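Local atomic coordinates of envelopment polyprotein (Bovine Schmallenberg virus BH80/Germany/2011, PDB entry 7A56), a protein that carries the orthobunyavirus class II membrane fusion glycoprotein Gc, which probably merges the viral envelope with a host-cell membrane during entry, and forms a trimer in its postfusion state. Residues N36-H41 and D224-D229; S101-V106 and C203-H208; N111-R116 and K192-Q197; N382-C387 and V402-S407. One frame throughout, in Å; residues are numbered along the deposited sequence.

Interaction 1: residues N36-H41 and D224-D229; sequences NDLTMH and DRIQLD
The carboxylate of D37 reaches out of the last turn of helix 23-40 and overlaps the backbone at the start of D224-D229, spanning two successive peptide N-H groups. This is a helix packed against a beta-sheet, in a class II fusion protein where strand far outweighs helix: 226-231 belongs to a five-stranded antiparallel sheet. OD1 accepts from D224 N at 3.0 Å and OD2 from R225 N at 2.9 Å, each through the lone pair on the side of the other oxygen, so the two bonds fix the rotation of the carboxylate. With CG anti to the backbone N (chi1 -168°), the group is carried across to the turn that leads into the strand. A short, negatively charged side chain suits a place where N-H groups converge.

A third bond to the carboxylate, the second to OD2, is a salt bridge from R225 NH1 at 2.9 Å. NH1 comes from above the carboxylate, 57° out of its plane, while OD2 lies close to the plane of the guanidinium, and the two flat groups stand 79° apart. The positive charge probably eases the repulsion between D37 and the D224 carboxylate, whose OD2 is 3.7 Å from D37 OD1.

Next along the two segments, L38 CD2 meets I226 CD1 at 4.3 Å; both branched side chains also pack on I204 of strand 197-206, which continues the apolar layer between helix and sheet. H41, just past the helix, turns its ring edge toward D224. Its ND1 donates to D37 O at 2.7 Å, and a water links H41 NE2 with D224 OD1.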
# COMPACT_ATOMS: atom_id res chain seq x y z
N ASN A 36 -34.23 -19.73 16.66
CA ASN A 36 -35.18 -19.79 15.57
C ASN A 36 -35.15 -18.51 14.75
O ASN A 36 -35.27 -18.54 13.52
CB ASN A 36 -36.58 -20.05 16.14
CG ASN A 36 -37.65 -19.83 15.13
OD1 ASN A 36 -37.79 -20.60 14.18
ND2 ASN A 36 -38.43 -18.76 15.30
N ASP A 37 -35.03 -17.36 15.42
CA ASP A 37 -34.91 -16.06 14.76
C ASP A 37 -33.70 -16.02 13.84
O ASP A 37 -33.77 -15.60 12.67
CB ASP A 37 -34.78 -15.01 15.89
CG ASP A 37 -34.94 -13.57 15.44
OD1 ASP A 37 -35.12 -13.27 14.24
OD2 ASP A 37 -34.83 -12.70 16.34
N LEU A 38 -32.56 -16.46 14.37
CA LEU A 38 -31.32 -16.43 13.58
C LEU A 38 -31.41 -17.36 12.39
O LEU A 38 -31.08 -16.99 11.25
CB LEU A 38 -30.15 -16.80 14.49
CG LEU A 38 -29.79 -15.75 15.58
CD1 LEU A 38 -28.61 -16.25 16.39
CD2 LEU A 38 -29.39 -14.40 14.99
N THR A 39 -31.90 -18.57 12.61
CA THR A 39 -32.02 -19.54 11.52
C THR A 39 -32.98 -19.05 10.45
O THR A 39 -32.77 -19.29 9.26
CB THR A 39 -32.51 -20.88 12.08
OG1 THR A 39 -31.54 -21.38 13.01
CG2 THR A 39 -32.70 -21.88 10.95
N MET A 40 -34.09 -18.43 10.85
CA MET A 40 -35.06 -17.91 9.89
C MET A 40 -34.51 -16.74 9.12
O MET A 40 -34.98 -16.46 8.01
CB MET A 40 -36.36 -17.48 10.63
CG MET A 40 -37.25 -18.62 11.13
SD MET A 40 -38.29 -19.42 9.87
CE MET A 40 -37.20 -20.73 9.28
N HIS A 41 -33.47 -16.08 9.64
CA HIS A 41 -32.85 -14.99 8.94
C HIS A 41 -31.49 -15.41 8.35
O HIS A 41 -30.57 -14.61 8.25
CB HIS A 41 -32.73 -13.77 9.85
CG HIS A 41 -34.06 -13.17 10.19
ND1 HIS A 41 -34.78 -13.54 11.30
CD2 HIS A 41 -34.81 -12.24 9.54
CE1 HIS A 41 -35.92 -12.86 11.34
NE2 HIS A 41 -35.97 -12.07 10.27
N ASP A 224 -34.66 -10.32 14.07
CA ASP A 224 -35.54 -9.50 14.91
C ASP A 224 -34.85 -9.06 16.19
O ASP A 224 -34.94 -7.89 16.58
CB ASP A 224 -36.83 -10.27 15.24
CG ASP A 224 -37.66 -10.54 14.01
OD1 ASP A 224 -37.58 -9.73 13.06
OD2 ASP A 224 -38.34 -11.56 13.96
N ARG A 225 -34.13 -9.97 16.84
CA ARG A 225 -33.49 -9.67 18.12
C ARG A 225 -32.05 -9.15 18.00
O ARG A 225 -31.59 -8.40 18.88
CB ARG A 225 -33.48 -10.94 18.98
CG ARG A 225 -34.90 -11.37 19.39
CD ARG A 225 -34.90 -12.84 19.78
NE ARG A 225 -36.23 -13.21 20.22
CZ ARG A 225 -37.23 -13.51 19.40
NH1 ARG A 225 -37.04 -13.51 18.09
NH2 ARG A 225 -38.45 -13.81 19.90
N ILE A 226 -31.32 -9.57 16.96
CA ILE A 226 -29.89 -9.26 16.90
C ILE A 226 -29.52 -8.71 15.53
O ILE A 226 -29.88 -9.29 14.49
CB ILE A 226 -29.02 -10.49 17.23
CG1 ILE A 226 -29.39 -11.07 18.62
CG2 ILE A 226 -27.49 -10.11 17.08
CD1 ILE A 226 -28.75 -12.46 18.82
N GLN A 227 -28.87 -7.56 15.53
CA GLN A 227 -28.35 -7.02 14.28
C GLN A 227 -26.84 -6.87 14.37
O GLN A 227 -26.30 -6.51 15.42
CB GLN A 227 -29.02 -5.65 13.95
CG GLN A 227 -30.52 -5.72 13.72
CD GLN A 227 -31.22 -5.44 14.92
OE1 GLN A 227 -30.94 -4.43 15.59
NE2 GLN A 227 -32.18 -6.34 15.28
N LEU A 228 -26.14 -7.12 13.25
CA LEU A 228 -24.71 -6.89 13.23
C LEU A 228 -24.33 -6.26 11.89
O LEU A 228 -25.01 -6.45 10.89
CB LEU A 228 -23.90 -8.21 13.39
CG LEU A 228 -24.22 -9.18 14.55
CD1 LEU A 228 -25.20 -10.19 13.99
CD2 LEU A 228 -22.94 -9.85 15.08
N ASP A 229 -23.27 -5.43 11.90
CA ASP A 229 -22.73 -4.94 10.61
C ASP A 229 -21.21 -4.87 10.70
O ASP A 229 -20.62 -4.79 11.80
CB ASP A 229 -23.32 -3.57 10.17
CG ASP A 229 -22.88 -2.37 11.04
OD1 ASP A 229 -21.69 -2.03 11.09
OD2 ASP A 229 -23.77 -1.72 11.69
O HOH W 1 -38.54 -10.27 10.10

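Interaction 2: residues S101-V106 and C203-H208; sequences SIIIYV and CITMAH
I104 and I204 run alongside each other in the same direction, and their CD1 methyls are pressed together at 3.4 Å, a close carbon-carbon approach. I204 touches a second neighbour through its other branch, CG2 to I102 CG2 at 3.7 Å, and beyond it I102 CG1 reaches M206 CG. Beta-branched isoleucines suit this face, because they fit extended backbone and fill the layer against I34 of helix 23-40 and L228 of strand 226-231.

The backbones form an antiparallel ladder between strands 98-134 and 197-206. I103 with T205 and Y105 with C203 are hydrogen-bonded pairs, and I104 with I204 is the non-hydrogen-bonded pair between them; the T205 N to I103 O bond is 2.8 Å and nearly straight at 173°.

I103, Y105, C203 and T205 share the other face. With CG anti to the backbone N (chi1 160°), the Y105 ring stands beside C203 and T205, and C203 SG meets it obliquely, 5.0 Å from the centroid; a disulfide ties this sulfur to C212. T205 OG1 sits at the ring edge, 3.7 Å from Y105 CD2, and is hydrogen-bonded to S210. At the strand end, one water joins S101 OG to T205 O, while another donates to S101 O and accepts from A207 N.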
# COMPACT_ATOMS: atom_id res chain seq x y z
N SER A 101 -25.61 -16.59 28.47
CA SER A 101 -24.67 -15.71 27.80
C SER A 101 -24.82 -15.83 26.28
O SER A 101 -25.19 -16.89 25.75
CB SER A 101 -23.24 -16.02 28.22
OG SER A 101 -22.83 -17.19 27.56
N ILE A 102 -24.61 -14.70 25.60
CA ILE A 102 -24.49 -14.62 24.15
C ILE A 102 -23.08 -14.13 23.88
O ILE A 102 -22.67 -13.10 24.43
CB ILE A 102 -25.53 -13.65 23.56
CG1 ILE A 102 -26.97 -14.15 23.83
CG2 ILE A 102 -25.33 -13.45 22.08
CD1 ILE A 102 -28.07 -13.20 23.33
N ILE A 103 -22.37 -14.83 23.00
CA ILE A 103 -21.01 -14.46 22.62
C ILE A 103 -21.05 -14.00 21.17
O ILE A 103 -21.68 -14.65 20.32
CB ILE A 103 -20.07 -15.66 22.83
CG1 ILE A 103 -19.88 -15.90 24.35
CG2 ILE A 103 -18.68 -15.50 22.13
CD1 ILE A 103 -19.32 -17.32 24.65
N ILE A 104 -20.45 -12.84 20.89
CA ILE A 104 -20.26 -12.38 19.52
C ILE A 104 -18.85 -12.80 19.07
O ILE A 104 -17.85 -12.36 19.65
CB ILE A 104 -20.43 -10.86 19.40
CG1 ILE A 104 -21.76 -10.37 20.04
CG2 ILE A 104 -20.18 -10.37 17.94
CD1 ILE A 104 -23.01 -10.95 19.32
N TYR A 105 -18.77 -13.68 18.06
CA TYR A 105 -17.51 -14.39 17.81
C TYR A 105 -17.10 -14.13 16.36
O TYR A 105 -17.86 -14.45 15.44
CB TYR A 105 -17.71 -15.89 18.13
CG TYR A 105 -16.70 -16.86 17.51
CD1 TYR A 105 -15.36 -16.56 17.44
CD2 TYR A 105 -17.12 -18.08 17.03
CE1 TYR A 105 -14.43 -17.47 16.84
CE2 TYR A 105 -16.24 -19.00 16.45
CZ TYR A 105 -14.90 -18.68 16.37
OH TYR A 105 -14.09 -19.60 15.81
N VAL A 106 -15.90 -13.56 16.15
CA VAL A 106 -15.40 -13.28 14.78
C VAL A 106 -14.70 -14.56 14.31
O VAL A 106 -13.53 -14.83 14.61
CB VAL A 106 -14.52 -12.05 14.73
CG1 VAL A 106 -14.11 -11.68 13.24
CG2 VAL A 106 -15.23 -10.86 15.38
N CYS A 203 -20.23 -14.99 14.18
CA CYS A 203 -21.16 -15.95 14.75
C CYS A 203 -21.80 -15.39 16.01
O CYS A 203 -21.18 -14.61 16.74
CB CYS A 203 -20.53 -17.31 15.16
SG CYS A 203 -19.66 -18.14 13.77
N ILE A 204 -23.05 -15.78 16.23
CA ILE A 204 -23.69 -15.67 17.54
C ILE A 204 -23.48 -17.00 18.24
O ILE A 204 -24.01 -18.03 17.81
CB ILE A 204 -25.20 -15.37 17.41
CG1 ILE A 204 -25.44 -14.14 16.55
CG2 ILE A 204 -25.87 -15.15 18.84
CD1 ILE A 204 -24.85 -12.87 17.13
N THR A 205 -22.76 -16.99 19.35
CA THR A 205 -22.43 -18.24 20.02
C THR A 205 -23.22 -18.32 21.33
O THR A 205 -23.11 -17.45 22.20
CB THR A 205 -20.92 -18.32 20.23
OG1 THR A 205 -20.30 -18.44 18.93
CG2 THR A 205 -20.50 -19.53 21.10
N MET A 206 -24.08 -19.33 21.40
CA MET A 206 -24.82 -19.64 22.61
C MET A 206 -24.38 -21.03 23.05
O MET A 206 -23.54 -21.67 22.39
CB MET A 206 -26.33 -19.52 22.38
CG MET A 206 -26.82 -18.01 22.27
SD MET A 206 -28.65 -18.01 22.30
CE MET A 206 -28.86 -18.87 20.69
N ALA A 207 -24.88 -21.48 24.17
CA ALA A 207 -24.42 -22.74 24.75
C ALA A 207 -24.52 -23.89 23.74
O ALA A 207 -25.60 -24.18 23.21
CB ALA A 207 -25.23 -23.06 26.00
N HIS A 208 -23.39 -24.52 23.46
CA HIS A 208 -23.31 -25.62 22.51
C HIS A 208 -24.03 -25.40 21.17
O HIS A 208 -24.38 -26.38 20.49
CB HIS A 208 -23.84 -26.91 23.13
CG HIS A 208 -23.18 -27.29 24.41
ND1 HIS A 208 -21.87 -27.73 24.48
CD2 HIS A 208 -23.64 -27.30 25.69
CE1 HIS A 208 -21.55 -27.98 25.73
NE2 HIS A 208 -22.61 -27.74 26.49
O HOH W 2 -22.55 -18.37 24.91
O HOH W 3 -26.16 -19.34 26.20

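Interaction 3: residues N111-R116 and K192-Q197; sequences NKASYR and KSSIEQ. With PO4 (phosphate ion), chain J.
An interrupted antiparallel pairing, with two ladders out of register by two residues, joins the long strand 98-134 to the link between strands 187-192 and 197-206. At one end K112 and Q197 form a hydrogen-bonded pair, Q197 N to K112 O at 2.9 Å; at the other, Y115 faces K192 as a non-hydrogen-bonded pair. Between them S194 OG stands in for a backbone acceptor: it takes the N-H of S114 at 3.0 Å and donates to I195 O. Its chi1 of 71° puts OG between the backbone N and carbonyl carbon, and serine suits the place because one hydroxyl can both accept and donate. A113 CB fits against that oxygen at 3.6 Å, its small methyl suiting the close approach of the two chains.

K192 lies over one face of the Y115 ring, a CH-pi contact in which K192 CA is 3.9 Å from the ring centroid and 21° off its normal. Both tips are held by the 237-240 region, Y115 OH by P239 O and K192 NZ by M238 O.

K112 and Q197 cross obliquely on the other face, with K112 CE 3.6 Å from Q197 NE2. The NE2 of Q197 donates to O1 of a phosphate, probably from the crystallisation liquor, which K390 and K398 of the second subunit bind too. The trimer interface continues with S114 OG bonded to D394 of the second subunit and R116 forming a salt bridge to its E311.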
# COMPACT_ATOMS: atom_id res chain seq x y z
N ASN A 111 -7.60 -11.90 4.24
CA ASN A 111 -7.68 -11.22 2.96
C ASN A 111 -7.26 -12.23 1.88
O ASN A 111 -6.56 -13.20 2.15
CB ASN A 111 -6.80 -9.94 2.92
CG ASN A 111 -7.46 -8.71 3.58
OD1 ASN A 111 -8.68 -8.61 3.64
ND2 ASN A 111 -6.65 -7.75 4.00
N LYS A 112 -7.76 -12.05 0.67
CA LYS A 112 -7.39 -13.03 -0.36
C LYS A 112 -7.44 -12.37 -1.72
O LYS A 112 -8.19 -11.40 -1.92
CB LYS A 112 -8.32 -14.26 -0.37
CG LYS A 112 -9.74 -13.97 -0.69
CD LYS A 112 -10.62 -15.25 -0.53
CE LYS A 112 -12.12 -14.94 -0.72
NZ LYS A 112 -13.03 -16.10 -0.41
N ALA A 113 -6.64 -12.90 -2.66
CA ALA A 113 -6.78 -12.50 -4.05
C ALA A 113 -6.32 -13.66 -4.95
O ALA A 113 -5.64 -14.61 -4.50
CB ALA A 113 -5.97 -11.21 -4.35
N SER A 114 -6.78 -13.63 -6.20
CA SER A 114 -6.36 -14.58 -7.20
C SER A 114 -5.02 -14.13 -7.78
O SER A 114 -4.69 -12.94 -7.83
CB SER A 114 -7.39 -14.69 -8.34
OG SER A 114 -8.71 -14.84 -7.78
N TYR A 115 -4.24 -15.11 -8.23
CA TYR A 115 -2.96 -14.86 -8.90
C TYR A 115 -2.88 -15.73 -10.14
O TYR A 115 -3.50 -16.81 -10.22
CB TYR A 115 -1.76 -15.16 -7.97
CG TYR A 115 -1.58 -14.12 -6.87
CD1 TYR A 115 -2.53 -13.98 -5.82
CD2 TYR A 115 -0.48 -13.26 -6.87
CE1 TYR A 115 -2.35 -13.00 -4.84
CE2 TYR A 115 -0.27 -12.32 -5.91
CZ TYR A 115 -1.24 -12.19 -4.87
OH TYR A 115 -1.08 -11.21 -3.91
N ARG A 116 -2.06 -15.27 -11.10
CA ARG A 116 -1.86 -16.03 -12.33
C ARG A 116 -0.38 -16.23 -12.64
O ARG A 116 0.50 -15.39 -12.38
CB ARG A 116 -2.53 -15.39 -13.55
CG ARG A 116 -2.05 -14.05 -13.88
CD ARG A 116 -2.63 -13.60 -15.23
NE ARG A 116 -2.28 -12.20 -15.49
CZ ARG A 116 -1.29 -11.81 -16.29
NH1 ARG A 116 -1.04 -10.51 -16.45
NH2 ARG A 116 -0.57 -12.71 -16.94
N LYS A 192 -0.76 -10.80 -9.26
CA LYS A 192 -2.15 -10.64 -8.75
C LYS A 192 -3.10 -10.38 -9.92
O LYS A 192 -2.80 -9.56 -10.80
CB LYS A 192 -2.17 -9.48 -7.75
CG LYS A 192 -3.56 -9.23 -7.05
CD LYS A 192 -3.36 -8.43 -5.74
CE LYS A 192 -2.88 -7.04 -6.03
NZ LYS A 192 -2.30 -6.39 -4.81
N SER A 193 -4.22 -11.13 -9.97
CA SER A 193 -5.13 -11.12 -11.11
C SER A 193 -6.59 -10.91 -10.68
O SER A 193 -7.51 -11.35 -11.38
CB SER A 193 -5.00 -12.42 -11.93
OG SER A 193 -5.30 -13.58 -11.14
N SER A 194 -6.80 -10.23 -9.55
CA SER A 194 -8.12 -9.81 -9.07
C SER A 194 -7.90 -8.65 -8.11
O SER A 194 -6.77 -8.36 -7.69
CB SER A 194 -8.87 -10.94 -8.36
OG SER A 194 -8.26 -11.21 -7.11
N ILE A 195 -8.98 -7.96 -7.77
CA ILE A 195 -8.91 -7.12 -6.58
C ILE A 195 -8.74 -8.03 -5.36
O ILE A 195 -9.11 -9.23 -5.37
CB ILE A 195 -10.17 -6.24 -6.48
CG1 ILE A 195 -10.02 -5.15 -5.40
CG2 ILE A 195 -11.40 -7.14 -6.30
CD1 ILE A 195 -11.09 -4.00 -5.48
N GLU A 196 -8.14 -7.51 -4.30
CA GLU A 196 -8.18 -8.33 -3.11
C GLU A 196 -9.51 -8.10 -2.41
O GLU A 196 -10.17 -7.10 -2.67
CB GLU A 196 -7.01 -8.01 -2.17
CG GLU A 196 -7.05 -6.61 -1.49
CD GLU A 196 -5.91 -6.45 -0.46
OE1 GLU A 196 -4.75 -6.33 -0.88
OE2 GLU A 196 -6.15 -6.47 0.77
N GLN A 197 -9.92 -9.06 -1.60
CA GLN A 197 -11.19 -8.90 -0.88
C GLN A 197 -11.03 -9.46 0.53
O GLN A 197 -10.19 -10.33 0.78
CB GLN A 197 -12.34 -9.60 -1.63
CG GLN A 197 -12.18 -11.10 -1.79
CD GLN A 197 -13.23 -11.64 -2.71
OE1 GLN A 197 -13.19 -11.37 -3.92
NE2 GLN A 197 -14.22 -12.36 -2.16
P PO4 J . -17.58 -13.56 -3.84
O1 PO4 J . -16.39 -14.39 -3.45
O2 PO4 J . -17.88 -13.77 -5.32
O3 PO4 J . -17.35 -12.09 -3.58
O4 PO4 J . -18.76 -13.97 -3.00
O HOH W 4 -8.92 -6.67 1.38
O HOH W 5 -5.99 -16.50 -12.13

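Interaction 4: residues N382-C387 and V402-S407; sequences NTIGSC and VDPMQS
G385 and V402 make an antiparallel hydrogen-bonded pair, with G385 N to V402 O and V402 N to G385 O both 3.0 Å. Just before the pair, I384 CA adds a CA-H...O contact to V402 O at 3.3 Å.

V402 spreads its two methyls over the partner segment. CG2 rests on T383 O and near G385 N, the glycine having no side chain of its own on this face, while CG1 meets C387 SG at 3.9 Å. A compact, branched valine can touch sulfur and backbone at once, and it also packs on L379 and T381 of strand 373-381. These residues lie where strand 399-402, at the edge of a four-stranded antiparallel sheet, pairs with strand 385-391; the C387-C427 disulfide ties that strand to a later part of the chain.

Beyond V402 the chain leaves the sheet in a type I turn from D403 to Q406. D403 also forms an Asx turn, OD1 accepting from M405 N at 3.0 Å. P404, whose restricted phi suits the second place of the turn, presses CD on I384 CG1 at 3.6 Å, the two side chains crossing at about a right angle.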
# COMPACT_ATOMS: atom_id res chain seq x y z
N ASN A 382 -6.77 -22.69 26.01
CA ASN A 382 -8.08 -23.18 26.44
C ASN A 382 -9.22 -22.64 25.57
O ASN A 382 -10.39 -22.98 25.81
CB ASN A 382 -8.30 -22.88 27.95
CG ASN A 382 -8.38 -21.37 28.27
OD1 ASN A 382 -7.87 -20.51 27.57
ND2 ASN A 382 -9.04 -21.07 29.37
N THR A 383 -8.89 -21.89 24.51
CA THR A 383 -9.91 -21.21 23.71
C THR A 383 -9.33 -20.80 22.35
O THR A 383 -8.17 -20.43 22.23
CB THR A 383 -10.49 -19.97 24.42
OG1 THR A 383 -11.57 -19.42 23.66
CG2 THR A 383 -9.46 -18.85 24.69
N ILE A 384 -10.19 -20.84 21.34
CA ILE A 384 -9.98 -20.03 20.15
C ILE A 384 -9.87 -18.59 20.60
O ILE A 384 -10.65 -18.13 21.43
CB ILE A 384 -11.16 -20.20 19.19
CG1 ILE A 384 -11.22 -21.66 18.69
CG2 ILE A 384 -11.08 -19.15 18.04
CD1 ILE A 384 -12.53 -22.00 17.99
N GLY A 385 -8.90 -17.85 20.06
CA GLY A 385 -8.79 -16.46 20.47
C GLY A 385 -7.72 -15.76 19.64
O GLY A 385 -7.26 -16.27 18.61
N SER A 386 -7.35 -14.59 20.10
CA SER A 386 -6.37 -13.76 19.41
C SER A 386 -5.47 -13.21 20.50
O SER A 386 -5.97 -12.73 21.50
CB SER A 386 -7.04 -12.62 18.65
OG SER A 386 -6.06 -11.82 17.99
N CYS A 387 -4.15 -13.32 20.33
CA CYS A 387 -3.21 -12.91 21.36
C CYS A 387 -2.22 -11.89 20.83
O CYS A 387 -1.77 -11.98 19.70
CB CYS A 387 -2.39 -14.09 21.86
SG CYS A 387 -3.35 -15.25 22.77
N VAL A 402 -4.95 -18.03 18.05
CA VAL A 402 -4.68 -19.29 18.72
C VAL A 402 -5.92 -20.18 18.61
O VAL A 402 -7.07 -19.70 18.54
CB VAL A 402 -4.26 -19.11 20.20
CG1 VAL A 402 -2.97 -18.23 20.28
CG2 VAL A 402 -5.37 -18.53 21.08
N ASP A 403 -5.67 -21.47 18.62
CA ASP A 403 -6.66 -22.45 18.21
C ASP A 403 -6.38 -23.73 18.98
O ASP A 403 -5.27 -24.26 18.90
CB ASP A 403 -6.57 -22.63 16.69
CG ASP A 403 -7.49 -23.73 16.13
OD1 ASP A 403 -8.43 -24.18 16.79
OD2 ASP A 403 -7.25 -24.15 14.97
N PRO A 404 -7.32 -24.21 19.80
CA PRO A 404 -7.16 -25.53 20.41
C PRO A 404 -6.91 -26.67 19.42
O PRO A 404 -6.41 -27.70 19.85
CB PRO A 404 -8.50 -25.75 21.14
CG PRO A 404 -9.07 -24.39 21.34
CD PRO A 404 -8.59 -23.57 20.15
N MET A 405 -7.34 -26.56 18.17
CA MET A 405 -7.19 -27.66 17.23
C MET A 405 -5.88 -27.56 16.47
O MET A 405 -5.63 -28.38 15.58
CB MET A 405 -8.33 -27.70 16.19
CG MET A 405 -9.75 -27.69 16.74
SD MET A 405 -9.95 -29.16 17.72
CE MET A 405 -9.73 -30.48 16.57
N GLN A 406 -5.07 -26.54 16.77
CA GLN A 406 -3.75 -26.40 16.15
C GLN A 406 -2.67 -26.26 17.22
O GLN A 406 -2.77 -25.40 18.09
CB GLN A 406 -3.71 -25.19 15.19
CG GLN A 406 -2.38 -25.02 14.44
CD GLN A 406 -2.46 -23.99 13.34
OE1 GLN A 406 -3.45 -23.92 12.58
NE2 GLN A 406 -1.39 -23.17 13.21
N SER A 407 -1.63 -27.09 17.15
CA SER A 407 -0.59 -27.03 18.17
C SER A 407 0.69 -26.36 17.68
O SER A 407 1.42 -25.80 18.50
CB SER A 407 -0.27 -28.43 18.67
OG SER A 407 0.84 -28.94 17.96

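In the fold
Interactions 1 and 2 share one apolar layer, their centres 13 Å apart: I204 CB of interaction 2 meets L38 CD1 at 3.7 Å, and L228 CD2 lies 4.0 Å from I104 CG2. Interaction 2 also touches interaction 4, where Y105 OH lies 3.6 Å from I384 CD1, so it stands between helix 23-40 and the C-terminal sheets. Interaction 3 is remote, its centre about 31 Å from that of interaction 2, although both use the long strand 98-134. Along the chain, interaction 3 nests within the loop closed by interaction 2, itself nested within interaction 1; interaction 4 follows in series. Interactions 1 and 3 both reach the second subunit, and the phosphate lies at interaction 3.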